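Long-range contact in CbsA (Xanthomonas oryzae pv. oryzae, PDB 5XYH), which is an exoglucanase of glycoside hydrolase family 6 that hydrolyses the beta-1,4 linkages of cellulose, probably releasing cellobiose from chain ends: residues Asn6-Ala11 with Pro85-Leu90. Numbering follows the deposited sequence.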
loop_
_atom_site.group_PDB
_atom_site.type_symbol
_atom_site.label_atom_id
_atom_site.label_comp_id
_atom_site.label_asym_id
_atom_site.label_seq_id
_atom_site.Cartn_x
_atom_site.Cartn_y
_atom_site.Cartn_z
ATOM N N ASN A 6 2.340 4.838 19.362
ATOM C CA ASN A 6 1.665 4.027 18.352
ATOM C C ASN A 6 0.194 4.413 18.351
ATOM O O ASN A 6 -0.542 3.999 19.271
ATOM C CB ASN A 6 1.830 2.534 18.632
ATOM C CG ASN A 6 1.065 1.667 17.649
ATOM O OD1 ASN A 6 0.449 2.174 16.712
ATOM N ND2 ASN A 6 1.102 0.361 17.853
ATOM N N PRO A 7 -0.283 5.152 17.339
ATOM C CA PRO A 7 -1.668 5.654 17.375
ATOM C C PRO A 7 -2.716 4.566 17.277
ATOM O O PRO A 7 -3.900 4.849 17.511
ATOM C CB PRO A 7 -1.740 6.581 16.157
ATOM C CG PRO A 7 -0.768 5.959 15.190
ATOM C CD PRO A 7 0.361 5.408 16.039
ATOM N N PHE A 8 -2.334 3.341 16.924
ATOM C CA PHE A 8 -3.327 2.280 16.815
ATOM C C PHE A 8 -3.672 1.656 18.157
ATOM O O PHE A 8 -4.713 0.999 18.265
ATOM C CB PHE A 8 -2.827 1.205 15.846
ATOM C CG PHE A 8 -2.721 1.695 14.421
ATOM C CD1 PHE A 8 -3.792 1.579 13.554
ATOM C CD2 PHE A 8 -1.569 2.302 13.968
ATOM C CE1 PHE A 8 -3.702 2.031 12.257
ATOM C CE2 PHE A 8 -1.472 2.754 12.672
ATOM C CZ PHE A 8 -2.531 2.621 11.817
ATOM N N VAL A 9 -2.833 1.842 19.178
ATOM C CA VAL A 9 -3.029 1.139 20.441
ATOM C C VAL A 9 -4.307 1.638 21.100
ATOM O O VAL A 9 -4.477 2.843 21.320
ATOM C CB VAL A 9 -1.828 1.332 21.370
ATOM C CG1 VAL A 9 -2.160 0.791 22.750
ATOM C CG2 VAL A 9 -0.595 0.658 20.787
ATOM N N GLY A 10 -5.213 0.710 21.404
ATOM C CA GLY A 10 -6.460 1.049 22.058
ATOM C C GLY A 10 -7.474 1.785 21.212
ATOM O O GLY A 10 -8.509 2.207 21.742
ATOM N N ALA A 11 -7.235 1.938 19.911
ATOM C CA ALA A 11 -8.078 2.771 19.065
ATOM C C ALA A 11 -8.948 1.932 18.139
ATOM O O ALA A 11 -8.531 0.875 17.650
ATOM C CB ALA A 11 -7.226 3.727 18.220
ATOM N N PRO A 85 -9.775 6.323 21.547
ATOM C CA PRO A 85 -9.221 6.941 20.341
ATOM C C PRO A 85 -9.730 6.232 19.095
ATOM O O PRO A 85 -10.231 5.105 19.149
ATOM C CB PRO A 85 -7.712 6.768 20.515
ATOM C CG PRO A 85 -7.566 5.574 21.388
ATOM C CD PRO A 85 -8.743 5.627 22.336
ATOM N N ILE A 86 -9.607 6.920 17.960
ATOM C CA ILE A 86 -9.982 6.386 16.652
ATOM C C ILE A 86 -8.944 6.858 15.635
ATOM O O ILE A 86 -8.502 8.012 15.682
ATOM C CB ILE A 86 -11.412 6.831 16.262
ATOM C CG1 ILE A 86 -11.855 6.215 14.930
ATOM C CG2 ILE A 86 -11.509 8.350 16.222
ATOM C CD1 ILE A 86 -13.309 6.499 14.570
ATOM N N THR A 87 -8.514 5.957 14.744
ATOM C CA THR A 87 -7.585 6.334 13.683
ATOM C C THR A 87 -8.344 6.524 12.372
ATOM O O THR A 87 -9.274 5.764 12.063
ATOM C CB THR A 87 -6.452 5.305 13.512
ATOM O OG1 THR A 87 -6.967 4.006 13.174
ATOM C CG2 THR A 87 -5.641 5.193 14.782
ATOM N N VAL A 88 -7.972 7.568 11.627
ATOM C CA VAL A 88 -8.530 7.859 10.307
ATOM C C VAL A 88 -7.407 7.676 9.295
ATOM O O VAL A 88 -6.430 8.436 9.294
ATOM C CB VAL A 88 -9.122 9.272 10.227
ATOM C CG1 VAL A 88 -9.721 9.519 8.855
ATOM C CG2 VAL A 88 -10.182 9.454 11.295
ATOM N N GLY A 89 -7.532 6.666 8.441
ATOM C CA GLY A 89 -6.463 6.326 7.520
ATOM C C GLY A 89 -6.565 7.084 6.211
ATOM O O GLY A 89 -7.594 7.029 5.528
ATOM N N LEU A 90 -5.475 7.772 5.852
ATOM C CA LEU A 90 -5.375 8.547 4.624
ATOM C C LEU A 90 -4.129 8.126 3.864
ATOM O O LEU A 90 -3.099 7.797 4.461
ATOM C CB LEU A 90 -5.293 10.057 4.885
ATOM C CG LEU A 90 -6.456 10.753 5.603
ATOM C CD1 LEU A 90 -6.156 12.241 5.806
ATOM C CD2 LEU A 90 -7.783 10.573 4.866
HETATM O O HOH W 1 -7.296 1.701 14.666
#
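A11 of the loop meets P85 and T87 of the other segment, and these three residues carry the contact. The apolar pair is A11 CB against P85 CG, 3.7 Å apart; alanine's single methyl suits so close an approach to the proline ring.

Two other carbons meet carbonyl oxygens: P85 CD lies 3.5 Å from G10 O, and T87 CG2, anti to its own carbonyl carbon, 3.3 Å from P7 O, which accepts a hydrogen bond from R140. T87 also crosses F8 at about a right angle; CG2 lies over one ring face, toward the rim, while OG1 approaches F8 CE1 obliquely at 3.9 Å. Branched threonine thus offers a methyl to the loop and a hydroxyl to a water between the segments.

No direct hydrogen bond joins the segments. A11 CA makes a CA-H...O contact of 3.2 Å with P85 O, and the water, 2.8 Å from T87 OG1, bonds weakly to A11 O.

Within the loop, N6 OD1 accepts from F8 N (3.0 Å) in an Asx turn. Two beta turns overlap, type I over N6-V9 and type II over F8-A11, where G10 readily adopts positive phi. The loop packs against the start of strand 86-92, reaching side chains of strands 140-145 and 188-193 in the family 6 distorted beta/alpha barrel.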